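Local atomic coordinates of uncharacterized protein (Enterococcus faecalis, PDB entry 3CLQ), a protein that is of unknown function but belongs to the AllG family, and so may be related to a subunit of oxamate carbamoyltransferase. Residues B[35-46]-B[110-118]; B[62-70]-B[82-93]. One frame throughout, in Å; residues are numbered along the deposited sequence.

Contact 1: B[35-46]-B[110-118]; sequences INVMPDMTETTI and SPNMYVHII
P111 is the residue of 110-118 most enclosed by 35-46. Its ring meets a different partner at each carbon. CB of P111 lies 3.7 Å from CB of I35, and the two side chains run at a slant to each other. CG of P111 sits against the backbone O of T42, at 3.5 Å, and near the O of E43. CD of P111 comes to 3.3 Å from the O of T45. The selenomethionine M41 closes the ring's nitrogen end: its CE is 3.5 Å from N of P111. The M41 chain leaves with CG opposite the backbone N (chi1 -154°) and then bends at chi2, which turns the methyl onto the proline. The one hydrogen bond across the contact runs from N of I35 to O of P111, 2.9 Å long with an N-H...O angle of 171°. Two type I turns shape this region, T42 to T45 and S110 to M113; the second leads into strand 114-120 of an antiparallel sheet. V115 on that strand meets V37, CG2 to CG2 at 4.1 Å, and its CG1 is approached by SE of M38. The T42 and T45 hydroxyls are hydrogen-bonded to each other, OG1 to OG1 at 2.9 Å, across the first turn. Further out, N112 hydrogen-bonds through OD1 to K33 and through ND2 to E73. F128 of strand 126-130 touches V37, M38 and I117.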
loop_
_atom_site.group_PDB
_atom_site.type_symbol
_atom_site.label_atom_id
_atom_site.label_comp_id
_atom_site.label_asym_id
_atom_site.label_seq_id
_atom_site.Cartn_x
_atom_site.Cartn_y
_atom_site.Cartn_z
ATOM N N ILE B 35 -8.901 14.726 -27.855
ATOM C CA ILE B 35 -8.777 15.600 -29.011
ATOM C C ILE B 35 -8.100 16.942 -28.723
ATOM O O ILE B 35 -7.504 17.536 -29.621
ATOM C CB ILE B 35 -10.148 15.843 -29.660
ATOM C CG1 ILE B 35 -10.036 15.920 -31.209
ATOM C CG2 ILE B 35 -10.850 17.024 -28.991
ATOM C CD1 ILE B 35 -9.600 17.260 -31.798
ATOM N N ASN B 36 -8.182 17.418 -27.479
ATOM C CA ASN B 36 -7.557 18.693 -27.111
ATOM C C ASN B 36 -6.046 18.630 -26.936
ATOM O O ASN B 36 -5.385 19.660 -27.016
ATOM C CB ASN B 36 -8.138 19.265 -25.813
ATOM C CG ASN B 36 -9.589 19.632 -25.928
ATOM O OD1 ASN B 36 -10.104 19.840 -27.022
ATOM N ND2 ASN B 36 -10.266 19.714 -24.786
ATOM N N VAL B 37 -5.487 17.455 -26.655
ATOM C CA VAL B 37 -4.085 17.433 -26.247
ATOM C C VAL B 37 -3.172 16.435 -26.954
ATOM O O VAL B 37 -1.954 16.579 -26.914
ATOM C CB VAL B 37 -3.956 17.258 -24.726
ATOM C CG1 VAL B 37 -4.676 18.379 -24.008
ATOM C CG2 VAL B 37 -4.507 15.917 -24.300
HETATM N N MSE B 38 -3.744 15.432 -27.602
HETATM C CA MSE B 38 -2.937 14.383 -28.235
HETATM C C MSE B 38 -2.466 14.777 -29.630
HETATM O O MSE B 38 -3.116 15.578 -30.287
HETATM C CB MSE B 38 -3.720 13.077 -28.279
HETATM C CG MSE B 38 -4.130 12.611 -26.885
HETATM SE SE MSE B 38 -4.402 10.675 -26.783
HETATM C CE MSE B 38 -3.418 10.177 -28.390
ATOM N N PRO B 39 -1.332 14.195 -30.085
ATOM C CA PRO B 39 -0.774 14.472 -31.419
ATOM C C PRO B 39 -1.621 13.857 -32.536
ATOM O O PRO B 39 -2.102 12.733 -32.387
ATOM C CB PRO B 39 0.609 13.789 -31.389
ATOM C CG PRO B 39 0.810 13.273 -30.005
ATOM C CD PRO B 39 -0.531 13.195 -29.352
ATOM N N ASP B 40 -1.793 14.603 -33.630
ATOM C CA ASP B 40 -2.492 14.143 -34.845
ATOM C C ASP B 40 -3.865 13.538 -34.578
ATOM O O ASP B 40 -4.210 12.500 -35.119
ATOM C CB ASP B 40 -1.635 13.140 -35.627
ATOM C CG ASP B 40 -0.166 13.509 -35.637
ATOM O OD1 ASP B 40 0.635 12.802 -34.963
ATOM O OD2 ASP B 40 0.180 14.508 -36.308
HETATM N N MSE B 41 -4.652 14.191 -33.742
HETATM C CA MSE B 41 -6.023 13.764 -33.527
HETATM C C MSE B 41 -6.996 14.455 -34.493
HETATM O O MSE B 41 -6.844 15.629 -34.823
HETATM C CB MSE B 41 -6.430 14.082 -32.095
HETATM C CG MSE B 41 -7.521 13.191 -31.564
HETATM SE SE MSE B 41 -6.821 11.429 -31.148
HETATM C CE MSE B 41 -8.392 10.644 -30.279
ATOM N N THR B 42 -8.003 13.728 -34.943
ATOM C CA THR B 42 -9.111 14.357 -35.635
ATOM C C THR B 42 -10.380 13.778 -35.024
ATOM O O THR B 42 -10.313 12.793 -34.285
ATOM C CB THR B 42 -9.059 14.097 -37.145
ATOM O OG1 THR B 42 -9.484 12.758 -37.410
ATOM C CG2 THR B 42 -7.644 14.297 -37.674
ATOM N N GLU B 43 -11.533 14.371 -35.322
ATOM C CA GLU B 43 -12.771 13.930 -34.677
ATOM C C GLU B 43 -13.248 12.570 -35.175
ATOM O O GLU B 43 -14.111 11.941 -34.566
ATOM C CB GLU B 43 -13.879 14.974 -34.827
ATOM C CG GLU B 43 -14.956 14.834 -33.743
ATOM C CD GLU B 43 -15.655 16.151 -33.420
ATOM O OE1 GLU B 43 -16.237 16.778 -34.350
ATOM O OE2 GLU B 43 -15.618 16.546 -32.225
ATOM N N THR B 44 -12.679 12.128 -36.288
ATOM C CA THR B 44 -13.044 10.856 -36.889
ATOM C C THR B 44 -11.883 9.870 -36.730
ATOM O O THR B 44 -11.678 8.988 -37.564
ATOM C CB THR B 44 -13.423 11.025 -38.387
ATOM O OG1 THR B 44 -12.258 11.334 -39.160
ATOM C CG2 THR B 44 -14.441 12.148 -38.560
ATOM N N THR B 45 -11.125 10.025 -35.655
ATOM C CA THR B 45 -9.942 9.215 -35.449
ATOM C C THR B 45 -10.172 8.392 -34.211
ATOM O O THR B 45 -10.527 8.948 -33.178
ATOM C CB THR B 45 -8.711 10.097 -35.170
ATOM O OG1 THR B 45 -8.062 10.434 -36.395
ATOM C CG2 THR B 45 -7.719 9.367 -34.311
ATOM N N ILE B 46 -10.000 7.076 -34.280
ATOM C CA ILE B 46 -10.029 6.332 -33.028
ATOM C C ILE B 46 -8.899 5.325 -32.846
ATOM O O ILE B 46 -8.473 4.657 -33.798
ATOM C CB ILE B 46 -11.432 5.786 -32.634
ATOM C CG1 ILE B 46 -11.700 4.422 -33.208
ATOM C CG2 ILE B 46 -12.552 6.752 -33.021
ATOM C CD1 ILE B 46 -13.112 4.013 -32.906
ATOM N N SER B 110 -11.199 7.521 -27.953
ATOM C CA SER B 110 -11.802 8.390 -28.939
ATOM C C SER B 110 -11.733 9.824 -28.472
ATOM O O SER B 110 -11.634 10.061 -27.286
ATOM C CB SER B 110 -13.253 7.986 -29.154
ATOM O OG SER B 110 -14.088 8.527 -28.151
ATOM N N PRO B 111 -11.805 10.787 -29.399
ATOM C CA PRO B 111 -11.580 12.208 -29.133
ATOM C C PRO B 111 -12.145 12.747 -27.823
ATOM O O PRO B 111 -11.494 13.592 -27.195
ATOM C CB PRO B 111 -12.261 12.883 -30.302
ATOM C CG PRO B 111 -12.077 11.924 -31.416
ATOM C CD PRO B 111 -12.121 10.550 -30.818
ATOM N N ASN B 112 -13.322 12.274 -27.402
ATOM C CA ASN B 112 -13.969 12.822 -26.190
ATOM C C ASN B 112 -13.785 12.059 -24.873
ATOM O O ASN B 112 -14.373 12.420 -23.849
ATOM C CB ASN B 112 -15.438 13.116 -26.450
ATOM C CG ASN B 112 -15.613 14.222 -27.435
ATOM O OD1 ASN B 112 -15.272 15.369 -27.151
ATOM N ND2 ASN B 112 -16.110 13.893 -28.613
HETATM N N MSE B 113 -12.964 11.017 -24.891
HETATM C CA MSE B 113 -12.552 10.408 -23.645
HETATM C C MSE B 113 -11.486 11.278 -23.012
HETATM O O MSE B 113 -10.727 11.940 -23.719
HETATM C CB MSE B 113 -12.023 9.006 -23.877
HETATM C CG MSE B 113 -13.124 8.064 -24.238
HETATM SE SE MSE B 113 -12.459 6.352 -24.863
HETATM C CE MSE B 113 -13.743 6.116 -26.304
ATOM N N TYR B 114 -11.446 11.291 -21.682
ATOM C CA TYR B 114 -10.401 12.007 -20.978
ATOM C C TYR B 114 -9.175 11.123 -20.876
ATOM O O TYR B 114 -9.304 9.910 -20.726
ATOM C CB TYR B 114 -10.888 12.435 -19.600
ATOM C CG TYR B 114 -11.495 13.791 -19.646
ATOM C CD1 TYR B 114 -12.791 13.974 -20.128
ATOM C CD2 TYR B 114 -10.765 14.906 -19.265
ATOM C CE1 TYR B 114 -13.355 15.259 -20.215
ATOM C CE2 TYR B 114 -11.316 16.184 -19.335
ATOM C CZ TYR B 114 -12.606 16.349 -19.818
ATOM O OH TYR B 114 -13.145 17.600 -19.901
ATOM N N VAL B 115 -7.996 11.734 -20.985
ATOM C CA VAL B 115 -6.720 11.023 -20.829
ATOM C C VAL B 115 -5.828 11.682 -19.768
ATOM O O VAL B 115 -5.950 12.880 -19.545
ATOM C CB VAL B 115 -5.937 10.929 -22.177
ATOM C CG1 VAL B 115 -6.604 9.952 -23.119
ATOM C CG2 VAL B 115 -5.792 12.306 -22.844
ATOM N N HIS B 116 -4.965 10.891 -19.105
ATOM C CA HIS B 116 -3.869 11.420 -18.257
ATOM C C HIS B 116 -2.891 12.166 -19.144
ATOM O O HIS B 116 -2.544 11.681 -20.212
ATOM C CB HIS B 116 -3.024 10.305 -17.626
ATOM C CG HIS B 116 -3.786 9.333 -16.792
ATOM N ND1 HIS B 116 -4.776 8.524 -17.306
ATOM C CD2 HIS B 116 -3.649 8.981 -15.494
ATOM C CE1 HIS B 116 -5.249 7.750 -16.342
ATOM N NE2 HIS B 116 -4.582 8.007 -15.235
ATOM N N ILE B 117 -2.409 13.317 -18.713
ATOM C CA ILE B 117 -1.322 13.929 -19.443
ATOM C C ILE B 117 -0.076 13.814 -18.588
ATOM O O ILE B 117 -0.003 14.426 -17.517
ATOM C CB ILE B 117 -1.576 15.389 -19.704
ATOM C CG1 ILE B 117 -2.999 15.593 -20.201
ATOM C CG2 ILE B 117 -0.594 15.893 -20.716
ATOM C CD1 ILE B 117 -3.584 16.925 -19.780
ATOM N N ILE B 118 0.891 13.041 -19.069
ATOM C CA ILE B 118 2.069 12.676 -18.303
ATOM C C ILE B 118 3.293 13.186 -19.036
ATOM O O ILE B 118 3.475 12.887 -20.202
ATOM C CB ILE B 118 2.166 11.132 -18.160
ATOM C CG1 ILE B 118 1.033 10.595 -17.295
ATOM C CG2 ILE B 118 3.481 10.711 -17.539
ATOM C CD1 ILE B 118 0.893 9.110 -17.404
#

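Contact 2: B[62-70]-B[82-93]; sequences MKGAVQGAL and ADRVARSGAITF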
loop_
_atom_site.group_PDB
_atom_site.type_symbol
_atom_site.label_atom_id
_atom_site.label_comp_id
_atom_site.label_asym_id
_atom_site.label_seq_id
_atom_site.Cartn_x
_atom_site.Cartn_y
_atom_site.Cartn_z
HETATM N N MSE B 62 -12.709 -6.262 -29.452
HETATM C CA MSE B 62 -12.251 -4.941 -29.878
HETATM C C MSE B 62 -13.203 -4.275 -30.871
HETATM O O MSE B 62 -13.338 -3.047 -30.877
HETATM C CB MSE B 62 -10.849 -5.009 -30.468
HETATM C CG MSE B 62 -10.254 -3.638 -30.739
HETATM SE SE MSE B 62 -8.471 -3.688 -31.554
HETATM C CE MSE B 62 -7.375 -4.080 -29.964
ATOM N N LYS B 63 -13.854 -5.068 -31.719
ATOM C CA LYS B 63 -14.915 -4.517 -32.565
ATOM C C LYS B 63 -16.036 -3.942 -31.701
ATOM O O LYS B 63 -16.546 -2.863 -31.973
ATOM C CB LYS B 63 -15.475 -5.549 -33.546
ATOM C CG LYS B 63 -14.536 -5.906 -34.674
ATOM C CD LYS B 63 -15.312 -6.327 -35.891
ATOM C CE LYS B 63 -14.382 -6.707 -37.011
ATOM N NZ LYS B 63 -14.225 -8.183 -37.128
ATOM N N GLY B 64 -16.415 -4.659 -30.653
ATOM C CA GLY B 64 -17.400 -4.139 -29.724
ATOM C C GLY B 64 -16.942 -2.817 -29.137
ATOM O O GLY B 64 -17.747 -1.938 -28.844
ATOM N N ALA B 65 -15.637 -2.671 -28.963
ATOM C CA ALA B 65 -15.084 -1.443 -28.413
ATOM C C ALA B 65 -15.253 -0.274 -29.382
ATOM O O ALA B 65 -15.828 0.741 -29.026
ATOM C CB ALA B 65 -13.644 -1.630 -28.057
ATOM N N VAL B 66 -14.780 -0.400 -30.614
ATOM C CA VAL B 66 -14.964 0.725 -31.527
ATOM C C VAL B 66 -16.445 1.097 -31.663
ATOM O O VAL B 66 -16.782 2.246 -31.938
ATOM C CB VAL B 66 -14.349 0.485 -32.930
ATOM C CG1 VAL B 66 -12.932 -0.086 -32.800
ATOM C CG2 VAL B 66 -15.220 -0.424 -33.722
ATOM N N GLN B 67 -17.325 0.129 -31.449
ATOM C CA GLN B 67 -18.755 0.359 -31.633
ATOM C C GLN B 67 -19.356 1.172 -30.507
ATOM O O GLN B 67 -20.145 2.093 -30.745
ATOM C CB GLN B 67 -19.500 -0.970 -31.771
ATOM C CG GLN B 67 -19.504 -1.504 -33.200
ATOM C CD GLN B 67 -19.769 -2.987 -33.249
ATOM O OE1 GLN B 67 -20.474 -3.534 -32.395
ATOM N NE2 GLN B 67 -19.191 -3.656 -34.244
ATOM N N GLY B 68 -18.981 0.815 -29.279
ATOM C CA GLY B 68 -19.470 1.516 -28.108
ATOM C C GLY B 68 -18.939 2.922 -28.225
ATOM O O GLY B 68 -19.655 3.894 -28.006
ATOM N N ALA B 69 -17.675 3.016 -28.617
ATOM C CA ALA B 69 -16.995 4.292 -28.716
ATOM C C ALA B 69 -17.732 5.177 -29.693
ATOM O O ALA B 69 -18.068 6.326 -29.378
ATOM C CB ALA B 69 -15.564 4.093 -29.179
ATOM N N LEU B 70 -17.982 4.637 -30.877
ATOM C CA LEU B 70 -18.634 5.398 -31.916
ATOM C C LEU B 70 -19.980 5.935 -31.450
ATOM O O LEU B 70 -20.315 7.096 -31.703
ATOM C CB LEU B 70 -18.764 4.555 -33.185
ATOM C CG LEU B 70 -17.790 4.834 -34.349
ATOM C CD1 LEU B 70 -16.682 5.839 -34.032
ATOM C CD2 LEU B 70 -17.203 3.550 -34.906
ATOM N N ALA B 82 -23.234 1.295 -35.897
ATOM C CA ALA B 82 -21.827 1.613 -35.668
ATOM C C ALA B 82 -20.906 0.765 -36.530
ATOM O O ALA B 82 -20.074 1.292 -37.287
ATOM C CB ALA B 82 -21.489 1.432 -34.200
ATOM N N ASP B 83 -21.066 -0.557 -36.399
ATOM C CA ASP B 83 -20.364 -1.519 -37.236
ATOM C C ASP B 83 -20.368 -1.141 -38.736
ATOM O O ASP B 83 -19.407 -1.422 -39.462
ATOM C CB ASP B 83 -20.959 -2.917 -37.032
ATOM C CG ASP B 83 -20.257 -3.971 -37.858
ATOM O OD1 ASP B 83 -19.034 -3.805 -38.101
ATOM O OD2 ASP B 83 -20.921 -4.959 -38.274
ATOM N N ARG B 84 -21.441 -0.502 -39.203
ATOM C CA ARG B 84 -21.467 -0.055 -40.590
ATOM C C ARG B 84 -20.520 1.122 -40.830
ATOM O O ARG B 84 -19.762 1.132 -41.801
ATOM C CB ARG B 84 -22.886 0.297 -41.029
ATOM C CG ARG B 84 -23.066 0.351 -42.533
ATOM C CD ARG B 84 -24.519 0.635 -42.913
ATOM N NE ARG B 84 -25.014 1.818 -42.213
ATOM C CZ ARG B 84 -25.730 1.765 -41.088
ATOM N NH1 ARG B 84 -26.125 2.893 -40.508
ATOM N NH2 ARG B 84 -26.055 0.584 -40.543
ATOM N N VAL B 85 -20.559 2.109 -39.943
ATOM C CA VAL B 85 -19.700 3.287 -40.073
ATOM C C VAL B 85 -18.208 2.939 -40.042
ATOM O O VAL B 85 -17.414 3.480 -40.828
ATOM C CB VAL B 85 -19.997 4.314 -38.962
ATOM C CG1 VAL B 85 -19.227 5.613 -39.202
ATOM C CG2 VAL B 85 -21.489 4.572 -38.878
ATOM N N ALA B 86 -17.831 2.037 -39.131
ATOM C CA ALA B 86 -16.431 1.629 -39.018
ATOM C C ALA B 86 -15.900 1.008 -40.317
ATOM O O ALA B 86 -14.765 1.288 -40.734
ATOM C CB ALA B 86 -16.241 0.675 -37.837
ATOM N N ARG B 87 -16.745 0.184 -40.952
ATOM C CA ARG B 87 -16.402 -0.497 -42.210
ATOM C C ARG B 87 -16.324 0.429 -43.431
ATOM O O ARG B 87 -15.698 0.071 -44.436
ATOM C CB ARG B 87 -17.396 -1.631 -42.497
ATOM C CG ARG B 87 -17.233 -2.841 -41.603
ATOM C CD ARG B 87 -18.256 -3.911 -41.925
ATOM N NE ARG B 87 -17.684 -5.239 -41.731
ATOM C CZ ARG B 87 -17.528 -5.825 -40.545
ATOM N NH1 ARG B 87 -17.908 -5.210 -39.435
ATOM N NH2 ARG B 87 -16.987 -7.030 -40.462
ATOM N N SER B 88 -16.975 1.596 -43.354
ATOM C CA SER B 88 -16.902 2.598 -44.426
ATOM C C SER B 88 -15.597 3.367 -44.281
ATOM O O SER B 88 -15.012 3.393 -43.198
ATOM C CB SER B 88 -18.070 3.574 -44.333
ATOM O OG SER B 88 -17.987 4.317 -43.126
ATOM N N GLY B 89 -15.149 4.014 -45.356
ATOM C CA GLY B 89 -13.832 4.659 -45.330
ATOM C C GLY B 89 -13.616 5.868 -44.397
ATOM O O GLY B 89 -12.543 6.517 -44.436
ATOM N N ALA B 90 -14.620 6.176 -43.566
ATOM C CA ALA B 90 -14.655 7.451 -42.824
ATOM C C ALA B 90 -13.981 7.462 -41.440
ATOM O O ALA B 90 -14.268 8.337 -40.628
ATOM C CB ALA B 90 -16.101 7.951 -42.696
ATOM N N ILE B 91 -13.102 6.506 -41.154
ATOM C CA ILE B 91 -12.412 6.521 -39.862
ATOM C C ILE B 91 -10.943 6.114 -39.971
ATOM O O ILE B 91 -10.598 5.179 -40.701
ATOM C CB ILE B 91 -13.123 5.629 -38.833
ATOM C CG1 ILE B 91 -14.568 6.109 -38.629
ATOM C CG2 ILE B 91 -12.369 5.629 -37.532
ATOM C CD1 ILE B 91 -15.311 5.232 -37.623
ATOM N N THR B 92 -10.080 6.835 -39.266
ATOM C CA THR B 92 -8.668 6.485 -39.201
ATOM C C THR B 92 -8.420 5.676 -37.923
ATOM O O THR B 92 -8.563 6.182 -36.804
ATOM C CB THR B 92 -7.760 7.748 -39.223
ATOM O OG1 THR B 92 -7.952 8.468 -40.444
ATOM C CG2 THR B 92 -6.281 7.376 -39.080
ATOM N N PHE B 93 -8.075 4.408 -38.102
ATOM C CA PHE B 93 -7.782 3.538 -36.982
ATOM C C PHE B 93 -6.294 3.453 -36.872
ATOM O O PHE B 93 -5.624 2.954 -37.778
ATOM C CB PHE B 93 -8.334 2.139 -37.212
ATOM C CG PHE B 93 -9.824 2.079 -37.203
ATOM C CD1 PHE B 93 -10.513 1.897 -36.013
ATOM C CD2 PHE B 93 -10.548 2.232 -38.393
ATOM C CE1 PHE B 93 -11.897 1.843 -36.005
ATOM C CE2 PHE B 93 -11.922 2.188 -38.394
ATOM C CZ PHE B 93 -12.605 1.989 -37.211
#
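Q67 runs alongside the start of 82-93, and its side chain passes first A82 and then D83. CB of Q67 lies 4.0 Å from CB of A82. CG of Q67 is 3.7 Å from CB of A82 and equally near the backbone N of D83. CG stands opposite the carbonyl carbon (chi1 -85°), and the chain is extended beyond it, so the amide is carried along D83. CD passes CB of D83, and NE2 of Q67 ends 3.4 Å from CB of D83. The Q67 and D83 side chains point the same way, with amide and carboxylate planes 42° apart. They do not bond directly: NE2 of Q67 and OD1 of D83 both hydrogen-bond to the hydroxyl of Y55, which joins the two groups. V66 and L70 supply the apolar part, on the same helix as Q67. L70 and I91 meet tip to tip, CD2 to CD1 at 3.7 Å, and CD2 of L70 also reaches CB of A86. CG1 of V66 touches CE1 of F93 at 3.9 Å, the two side chains crossing at about a right angle. CG2 of I91 lies over one face of the F93 ring, 3.5 Å above its plane and offset toward the rim. The axes of helical segments 62-70 and 82-87, in helices 60-73 and 79-87, come within 9.1 Å at 101°. Strand 92-95 follows and pairs in parallel with strand 45-48, whose I46 touches V66 and F93.

In the fold
From the N terminus, the chain passes through strand 26-33 into 35-46, the first half of contact 1. Strand 45-48 follows, then helix 60-73, which carries 62-70. A short connection leads to 82-93, where contact 2 closes a loop with only 11 residues between its segments. The chain then reaches 110-118 and contact 1 closes a larger loop, with contact 2 nested inside it. The contact centres are about 16 Å apart. They touch where strands 45-48 and 92-95 pair in parallel: N of I46 probably hydrogen-bonds to O of T92, and N of T92 to O of T44. Contact 1 thus ties this small sheet to the antiparallel sheet containing 114-120, and contact 2 ties it to two helices.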